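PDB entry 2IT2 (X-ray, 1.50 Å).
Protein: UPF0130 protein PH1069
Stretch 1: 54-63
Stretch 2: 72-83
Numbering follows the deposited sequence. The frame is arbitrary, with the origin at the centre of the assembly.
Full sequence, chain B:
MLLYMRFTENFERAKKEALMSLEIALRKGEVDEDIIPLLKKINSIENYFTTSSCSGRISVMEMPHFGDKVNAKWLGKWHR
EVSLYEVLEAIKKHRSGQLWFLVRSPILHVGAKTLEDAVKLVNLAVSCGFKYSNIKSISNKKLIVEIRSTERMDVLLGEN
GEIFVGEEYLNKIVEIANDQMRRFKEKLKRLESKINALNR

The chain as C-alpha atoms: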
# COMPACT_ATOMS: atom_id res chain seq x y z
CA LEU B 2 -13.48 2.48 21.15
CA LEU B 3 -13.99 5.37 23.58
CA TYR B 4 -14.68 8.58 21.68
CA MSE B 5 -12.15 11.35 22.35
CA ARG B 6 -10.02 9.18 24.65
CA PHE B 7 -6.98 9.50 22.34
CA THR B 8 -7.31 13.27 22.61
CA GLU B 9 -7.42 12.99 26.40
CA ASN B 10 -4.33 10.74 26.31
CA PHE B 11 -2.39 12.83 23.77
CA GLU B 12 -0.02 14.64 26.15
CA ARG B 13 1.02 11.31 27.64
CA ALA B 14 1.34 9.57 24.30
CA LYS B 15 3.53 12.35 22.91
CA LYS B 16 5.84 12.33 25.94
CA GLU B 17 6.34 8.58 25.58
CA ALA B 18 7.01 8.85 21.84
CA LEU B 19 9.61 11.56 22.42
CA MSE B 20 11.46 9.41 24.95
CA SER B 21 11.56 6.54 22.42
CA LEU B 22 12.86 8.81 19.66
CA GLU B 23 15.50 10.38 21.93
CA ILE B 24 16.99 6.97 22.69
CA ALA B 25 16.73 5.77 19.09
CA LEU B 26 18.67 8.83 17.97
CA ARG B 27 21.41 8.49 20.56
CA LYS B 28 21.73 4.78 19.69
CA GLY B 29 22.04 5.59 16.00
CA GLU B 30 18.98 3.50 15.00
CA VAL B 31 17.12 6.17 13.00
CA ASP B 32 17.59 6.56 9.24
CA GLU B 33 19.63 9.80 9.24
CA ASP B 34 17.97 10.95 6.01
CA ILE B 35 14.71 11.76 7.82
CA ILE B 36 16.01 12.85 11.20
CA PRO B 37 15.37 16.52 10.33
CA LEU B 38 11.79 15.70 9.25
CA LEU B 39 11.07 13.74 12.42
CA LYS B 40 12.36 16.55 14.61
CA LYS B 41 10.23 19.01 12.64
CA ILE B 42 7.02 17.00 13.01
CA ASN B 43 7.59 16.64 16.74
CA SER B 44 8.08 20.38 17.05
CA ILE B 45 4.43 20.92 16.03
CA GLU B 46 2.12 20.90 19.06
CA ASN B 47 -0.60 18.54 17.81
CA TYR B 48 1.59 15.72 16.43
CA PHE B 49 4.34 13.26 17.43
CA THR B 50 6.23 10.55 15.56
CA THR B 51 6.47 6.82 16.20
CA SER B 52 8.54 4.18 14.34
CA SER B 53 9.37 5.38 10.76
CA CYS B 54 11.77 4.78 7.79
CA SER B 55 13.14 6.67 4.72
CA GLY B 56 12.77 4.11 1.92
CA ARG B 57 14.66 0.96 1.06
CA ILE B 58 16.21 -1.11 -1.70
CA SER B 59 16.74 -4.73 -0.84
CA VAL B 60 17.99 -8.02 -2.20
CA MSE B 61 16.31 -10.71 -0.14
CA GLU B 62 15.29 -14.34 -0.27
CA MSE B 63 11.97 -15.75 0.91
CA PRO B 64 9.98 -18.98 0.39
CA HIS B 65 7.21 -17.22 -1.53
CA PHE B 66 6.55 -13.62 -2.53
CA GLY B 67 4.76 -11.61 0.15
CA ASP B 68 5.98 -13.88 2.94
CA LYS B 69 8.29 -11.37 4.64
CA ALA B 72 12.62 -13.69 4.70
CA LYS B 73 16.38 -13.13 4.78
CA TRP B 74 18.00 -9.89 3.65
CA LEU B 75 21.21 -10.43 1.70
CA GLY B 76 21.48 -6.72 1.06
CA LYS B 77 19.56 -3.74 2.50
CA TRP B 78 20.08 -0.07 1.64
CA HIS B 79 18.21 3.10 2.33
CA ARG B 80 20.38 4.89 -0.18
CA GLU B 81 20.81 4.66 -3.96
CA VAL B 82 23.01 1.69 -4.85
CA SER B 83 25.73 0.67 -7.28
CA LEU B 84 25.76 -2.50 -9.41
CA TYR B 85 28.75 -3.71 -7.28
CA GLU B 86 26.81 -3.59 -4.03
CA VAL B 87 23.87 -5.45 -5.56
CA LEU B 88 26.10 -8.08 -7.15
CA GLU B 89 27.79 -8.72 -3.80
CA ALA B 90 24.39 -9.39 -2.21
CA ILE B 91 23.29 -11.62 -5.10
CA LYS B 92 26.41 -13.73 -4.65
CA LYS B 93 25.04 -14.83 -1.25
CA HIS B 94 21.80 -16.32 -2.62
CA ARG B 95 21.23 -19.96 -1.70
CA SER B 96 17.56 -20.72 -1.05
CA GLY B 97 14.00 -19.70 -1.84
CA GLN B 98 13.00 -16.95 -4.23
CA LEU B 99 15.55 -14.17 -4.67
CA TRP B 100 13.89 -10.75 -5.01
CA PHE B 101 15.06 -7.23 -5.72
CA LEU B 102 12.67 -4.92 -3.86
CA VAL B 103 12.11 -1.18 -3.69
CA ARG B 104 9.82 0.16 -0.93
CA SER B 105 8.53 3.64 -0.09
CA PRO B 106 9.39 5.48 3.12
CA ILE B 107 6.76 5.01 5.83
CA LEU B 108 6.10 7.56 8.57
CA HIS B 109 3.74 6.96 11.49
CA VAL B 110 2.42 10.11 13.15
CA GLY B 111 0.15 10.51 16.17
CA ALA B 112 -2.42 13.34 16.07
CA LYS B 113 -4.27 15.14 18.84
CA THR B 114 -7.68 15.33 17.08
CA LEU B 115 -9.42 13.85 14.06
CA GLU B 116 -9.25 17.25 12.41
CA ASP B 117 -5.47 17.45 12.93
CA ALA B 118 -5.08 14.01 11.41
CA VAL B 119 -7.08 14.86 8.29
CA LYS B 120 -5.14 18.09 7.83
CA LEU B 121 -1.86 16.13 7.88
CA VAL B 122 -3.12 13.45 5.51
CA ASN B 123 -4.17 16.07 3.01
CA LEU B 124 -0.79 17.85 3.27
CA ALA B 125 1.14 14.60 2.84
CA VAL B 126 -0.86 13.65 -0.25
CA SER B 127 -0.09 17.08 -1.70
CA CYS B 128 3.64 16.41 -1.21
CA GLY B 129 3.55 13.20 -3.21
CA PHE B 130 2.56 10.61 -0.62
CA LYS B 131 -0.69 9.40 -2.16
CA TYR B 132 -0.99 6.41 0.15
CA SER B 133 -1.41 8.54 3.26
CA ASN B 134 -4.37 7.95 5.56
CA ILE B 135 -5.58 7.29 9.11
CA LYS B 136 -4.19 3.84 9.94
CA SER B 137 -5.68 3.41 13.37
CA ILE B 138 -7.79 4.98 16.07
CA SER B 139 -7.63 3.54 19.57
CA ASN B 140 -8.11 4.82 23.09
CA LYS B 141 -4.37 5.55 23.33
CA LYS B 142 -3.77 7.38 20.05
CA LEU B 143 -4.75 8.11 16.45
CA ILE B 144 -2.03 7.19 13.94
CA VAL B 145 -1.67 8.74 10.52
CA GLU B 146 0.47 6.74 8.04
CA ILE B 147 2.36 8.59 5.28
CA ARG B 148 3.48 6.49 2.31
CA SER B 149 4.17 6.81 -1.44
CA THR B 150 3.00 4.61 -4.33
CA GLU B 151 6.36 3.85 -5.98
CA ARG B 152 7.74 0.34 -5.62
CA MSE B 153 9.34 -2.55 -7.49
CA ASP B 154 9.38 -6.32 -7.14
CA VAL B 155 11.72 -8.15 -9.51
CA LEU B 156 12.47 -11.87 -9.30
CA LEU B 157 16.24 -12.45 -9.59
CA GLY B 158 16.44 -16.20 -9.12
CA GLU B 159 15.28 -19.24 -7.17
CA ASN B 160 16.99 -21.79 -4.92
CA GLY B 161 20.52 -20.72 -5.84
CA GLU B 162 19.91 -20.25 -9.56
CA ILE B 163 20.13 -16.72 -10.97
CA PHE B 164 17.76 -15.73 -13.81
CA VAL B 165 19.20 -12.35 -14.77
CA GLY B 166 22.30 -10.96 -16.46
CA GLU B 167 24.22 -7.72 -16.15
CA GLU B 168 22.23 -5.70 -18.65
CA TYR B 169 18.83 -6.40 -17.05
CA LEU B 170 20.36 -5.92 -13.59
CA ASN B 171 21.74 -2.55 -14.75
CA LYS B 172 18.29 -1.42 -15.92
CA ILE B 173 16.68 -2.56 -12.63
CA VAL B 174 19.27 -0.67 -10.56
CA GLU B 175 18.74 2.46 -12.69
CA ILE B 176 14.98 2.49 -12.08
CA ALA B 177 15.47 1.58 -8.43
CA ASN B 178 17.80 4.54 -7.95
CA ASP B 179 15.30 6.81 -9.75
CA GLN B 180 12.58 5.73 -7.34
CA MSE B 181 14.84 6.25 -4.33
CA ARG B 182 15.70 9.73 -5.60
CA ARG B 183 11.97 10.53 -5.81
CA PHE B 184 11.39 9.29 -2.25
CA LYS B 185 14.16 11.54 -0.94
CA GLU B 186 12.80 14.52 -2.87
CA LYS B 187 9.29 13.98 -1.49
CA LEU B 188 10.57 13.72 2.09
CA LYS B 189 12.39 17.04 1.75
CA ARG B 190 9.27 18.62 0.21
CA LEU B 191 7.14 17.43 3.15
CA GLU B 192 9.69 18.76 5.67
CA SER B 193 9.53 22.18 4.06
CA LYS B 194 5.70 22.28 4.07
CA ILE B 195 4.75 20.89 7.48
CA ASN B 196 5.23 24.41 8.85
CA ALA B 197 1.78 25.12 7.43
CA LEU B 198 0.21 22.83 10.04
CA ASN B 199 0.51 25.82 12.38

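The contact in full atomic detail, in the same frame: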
# COMPACT_ATOMS: atom_id res chain seq x y z
N CYS B 54 10.63 5.13 8.66
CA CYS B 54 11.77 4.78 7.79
C CYS B 54 11.80 5.63 6.51
O CYS B 54 10.75 6.10 6.06
CB CYS B 54 11.72 3.28 7.46
SG CYS B 54 10.18 2.71 6.72
N SER B 55 12.98 5.81 5.91
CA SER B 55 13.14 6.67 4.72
C SER B 55 13.20 6.03 3.33
O SER B 55 13.63 6.68 2.37
CB SER B 55 14.39 7.55 4.87
OG SER B 55 15.57 6.76 4.85
N GLY B 56 12.76 4.78 3.21
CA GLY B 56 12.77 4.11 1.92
C GLY B 56 13.85 3.05 1.87
O GLY B 56 14.88 3.19 2.50
N ARG B 57 13.63 1.98 1.10
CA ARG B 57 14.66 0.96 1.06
C ARG B 57 14.74 0.14 -0.22
O ARG B 57 13.73 -0.11 -0.88
CB ARG B 57 14.47 -0.00 2.23
CG ARG B 57 13.27 -0.91 2.11
CD ARG B 57 13.32 -2.03 3.15
NE ARG B 57 12.30 -3.05 2.96
CZ ARG B 57 10.99 -2.84 3.06
NH1 ARG B 57 10.53 -1.63 3.36
NH2 ARG B 57 10.14 -3.84 2.87
N ILE B 58 15.96 -0.25 -0.56
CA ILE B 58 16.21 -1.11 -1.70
C ILE B 58 16.75 -2.36 -1.03
O ILE B 58 17.56 -2.28 -0.10
CB ILE B 58 17.28 -0.53 -2.67
CG1 ILE B 58 16.75 0.76 -3.30
CG2 ILE B 58 17.63 -1.56 -3.76
CD1 ILE B 58 17.78 1.56 -4.06
N SER B 59 16.29 -3.52 -1.47
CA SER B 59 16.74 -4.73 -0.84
C SER B 59 16.90 -5.89 -1.80
O SER B 59 16.27 -5.94 -2.84
CB SER B 59 15.72 -5.15 0.23
OG SER B 59 15.32 -4.06 1.04
N VAL B 60 17.80 -6.80 -1.44
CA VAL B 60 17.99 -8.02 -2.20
C VAL B 60 17.74 -9.02 -1.08
O VAL B 60 18.52 -9.10 -0.13
CB VAL B 60 19.40 -8.20 -2.74
CG1 VAL B 60 19.57 -9.62 -3.23
CG2 VAL B 60 19.65 -7.23 -3.88
N MSE B 61 16.65 -9.76 -1.19
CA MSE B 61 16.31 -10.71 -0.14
C MSE B 61 15.71 -11.99 -0.67
O MSE B 61 15.16 -12.03 -1.77
CB MSE B 61 15.36 -10.04 0.86
CG MSE B 61 14.11 -9.44 0.26
SE MSE B 61 12.70 -10.73 0.01
CE MSE B 61 11.67 -10.45 1.61
N GLU B 62 15.85 -13.06 0.11
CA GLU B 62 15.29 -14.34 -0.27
C GLU B 62 14.19 -14.76 0.68
O GLU B 62 14.30 -14.60 1.90
CB GLU B 62 16.37 -15.43 -0.34
CG GLU B 62 17.25 -15.56 0.88
CD GLU B 62 18.26 -16.70 0.74
OE1 GLU B 62 18.92 -16.81 -0.31
OE2 GLU B 62 18.39 -17.49 1.70
N MSE B 63 13.11 -15.29 0.12
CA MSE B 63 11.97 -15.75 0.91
C MSE B 63 11.34 -16.94 0.21
O MSE B 63 11.48 -17.11 -0.99
CB MSE B 63 10.96 -14.61 1.07
CG MSE B 63 10.41 -14.03 -0.24
SE MSE B 63 9.32 -12.46 0.07
CE MSE B 63 9.77 -11.44 -1.50
N ALA B 72 11.74 -14.30 5.69
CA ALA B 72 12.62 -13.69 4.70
C ALA B 72 14.01 -13.42 5.27
O ALA B 72 14.19 -13.26 6.48
CB ALA B 72 12.02 -12.39 4.20
N LYS B 73 15.00 -13.38 4.38
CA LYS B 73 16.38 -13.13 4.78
C LYS B 73 16.99 -12.08 3.86
O LYS B 73 17.11 -12.29 2.65
CB LYS B 73 17.20 -14.42 4.70
CG LYS B 73 18.67 -14.23 5.03
CD LYS B 73 19.46 -15.50 4.80
CE LYS B 73 20.95 -15.28 5.02
NZ LYS B 73 21.28 -14.94 6.44
N TRP B 74 17.39 -10.95 4.44
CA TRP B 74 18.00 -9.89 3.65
C TRP B 74 19.49 -10.16 3.38
O TRP B 74 20.30 -10.28 4.28
CB TRP B 74 17.84 -8.58 4.43
CG TRP B 74 16.50 -8.00 4.21
CD1 TRP B 74 16.16 -6.99 3.29
CD2 TRP B 74 15.28 -8.32 4.94
NE1 TRP B 74 14.85 -6.63 3.36
CE2 TRP B 74 14.26 -7.47 4.43
CE3 TRP B 74 14.97 -9.21 5.97
CZ2 TRP B 74 12.97 -7.55 4.94
CZ3 TRP B 74 13.68 -9.29 6.47
CH2 TRP B 74 12.68 -8.45 5.96
N LEU B 75 19.81 -10.29 2.08
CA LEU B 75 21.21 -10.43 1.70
C LEU B 75 21.87 -9.06 1.55
O LEU B 75 23.07 -8.88 1.70
CB LEU B 75 21.27 -11.18 0.37
CG LEU B 75 20.51 -12.51 0.44
CD1 LEU B 75 20.58 -13.29 -0.88
CD2 LEU B 75 21.07 -13.44 1.52
N GLY B 76 21.02 -8.09 1.17
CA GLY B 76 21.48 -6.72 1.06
C GLY B 76 20.34 -5.75 1.37
O GLY B 76 19.20 -5.96 0.98
N LYS B 77 20.61 -4.68 2.12
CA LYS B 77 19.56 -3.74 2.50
C LYS B 77 20.15 -2.33 2.53
O LYS B 77 21.10 -2.07 3.26
CB LYS B 77 18.98 -4.12 3.87
CG LYS B 77 17.78 -3.29 4.34
CD LYS B 77 17.08 -3.93 5.54
CE LYS B 77 18.00 -4.08 6.74
NZ LYS B 77 17.32 -4.77 7.88
N TRP B 78 19.60 -1.44 1.72
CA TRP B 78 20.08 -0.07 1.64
C TRP B 78 18.94 0.94 1.71
O TRP B 78 17.87 0.74 1.15
CB TRP B 78 20.82 0.09 0.31
CG TRP B 78 21.79 -1.00 0.12
CD1 TRP B 78 23.11 -1.05 0.60
CD2 TRP B 78 21.60 -2.19 -0.69
NE1 TRP B 78 23.78 -2.15 0.18
CE2 TRP B 78 22.82 -2.90 -0.67
CE3 TRP B 78 20.53 -2.69 -1.42
CZ2 TRP B 78 22.94 -4.09 -1.37
CZ3 TRP B 78 20.64 -3.88 -2.12
CH2 TRP B 78 21.86 -4.58 -2.10
N HIS B 79 19.17 2.02 2.47
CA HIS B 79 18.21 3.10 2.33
C HIS B 79 18.84 4.30 1.62
O HIS B 79 18.47 5.45 1.84
CB HIS B 79 17.75 3.51 3.73
CG HIS B 79 18.91 4.13 4.48
ND1 HIS B 79 19.39 5.37 4.20
CD2 HIS B 79 19.64 3.59 5.54
CE1 HIS B 79 20.40 5.57 5.08
NE2 HIS B 79 20.57 4.52 5.89
N ARG B 80 19.79 3.94 0.74
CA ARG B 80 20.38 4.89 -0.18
C ARG B 80 20.30 4.39 -1.62
O ARG B 80 20.06 3.22 -1.88
CB ARG B 80 21.85 5.09 0.22
CG ARG B 80 22.01 6.08 1.37
CD ARG B 80 23.48 6.46 1.61
NE ARG B 80 23.61 7.29 2.80
CZ ARG B 80 23.91 6.68 3.96
NH1 ARG B 80 24.07 5.37 3.99
NH2 ARG B 80 24.04 7.40 5.08
N GLU B 81 20.66 5.19 -2.61
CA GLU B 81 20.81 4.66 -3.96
C GLU B 81 21.99 3.70 -3.94
O GLU B 81 22.93 3.86 -3.15
CB GLU B 81 21.08 5.79 -4.95
CG GLU B 81 19.99 6.84 -4.95
CD GLU B 81 20.30 7.98 -5.89
OE1 GLU B 81 20.26 7.77 -7.12
OE2 GLU B 81 20.59 9.08 -5.38
N VAL B 82 21.96 2.70 -4.82
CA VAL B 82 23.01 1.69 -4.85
C VAL B 82 23.79 1.61 -6.16
O VAL B 82 23.41 2.17 -7.18
CB VAL B 82 22.43 0.29 -4.53
CG1 VAL B 82 21.75 0.30 -3.17
CG2 VAL B 82 21.43 -0.11 -5.62
N SER B 83 24.90 0.88 -6.11
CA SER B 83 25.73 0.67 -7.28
C SER B 83 25.57 -0.78 -7.67
O SER B 83 25.14 -1.61 -6.82
CB SER B 83 27.19 0.96 -6.98
OG SER B 83 27.67 0.17 -5.90

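Most of stretch 1 is a strand that runs to Met63. Stretch 2 returns beside it in the opposite direction. The axes of this strand and the strand around Lys77 come within 4.7 Å, and their N-to-C directions differ by 172°, so the pairing is antiparallel.

The hydrogen bonds come in pairs at every second residue of stretch 1. Ile58 N donates to Trp78 O at 2.7 Å, and Trp78 N donates to Ile58 O at 2.9 Å. Both bonds are nearly straight. Val60 N then donates to Gly76 O at 2.9 Å, and Gly76 N returns to Val60 O at 3.0 Å. Farther along, Glu62 N binds Lys73 O and Lys73 N binds Glu62 O, each at 2.9 Å. Between these pairs, Ser59 faces Lys77 and Met61 faces Trp74 without direct backbone hydrogen bonds. At Ser59 and Lys77 the close approach includes CA-H...O contacts, from Ser59 CA to Gly76 O at 3.3 Å and from Lys77 CA to Ile58 O at 3.6 Å. Just before the first pair, Arg57 CA makes another to Trp78 O at 3.2 Å.

The register shifts by one residue between Val60 and Met61. This is a beta bulge, with Leu75 as the extra residue where stretch 2 turns a corner. Val60 O accepts two amides there: Gly76 N, and Leu75 N at 2.8 Å. The Leu75 bond is the more bent, at 137°. Past the bulge, pairing resumes at Met61 and Trp74.

Side chains alternate between the two faces of the sheet. Ile58, Val60, Glu62, Lys73 and Trp78 share one face. The Trp78 indole reaches back along it toward stretch 1. Ile58 CG2 lies 3.9 Å from Trp78 CE3, and Val60 CG2 lies 3.9 Å from Trp78 CH2, at the ring edge. Gly76 leaves room for this ring: a CB on Gly76 would come within 2.6 Å of Trp78 CH2 and clash. Ile58 also extends toward the end of stretch 2, where its CD1 is 4.3 Å from Val82 CG1. These are apolar contacts, and Ile58 and Val60 are buried.

Near the bulge, Val60 CG1 meets Leu75 CB at 4.3 Å. Glu62 places OE2 3.8 Å from Lys73 CD, so it meets the aliphatic part of the lysine. The end of Lys73 leads away.

Ser59, Met61, Trp74 and Lys77 lie on the other face. Met61, a selenomethionine, sets its CB over one face of the Trp74 indole. That CB is 4.1 Å from the centroid of the Trp74 five-membered ring and 14° off the ring normal, a CH-pi contact. Its methyl end also packs on alanine, with Met61 CE 3.3 Å from Ala72 CB. Ser59 OG sits at the edge of the Trp74 ring, 3.5 Å from Trp74 NE1.

At the start of stretch 1, Gly56 has phi/psi of 107/149. A CB there would jam against the carbonyl oxygen of Ser55, so this backbone shape calls for glycine. Gly56 O lies 3.1 Å from His79 CB.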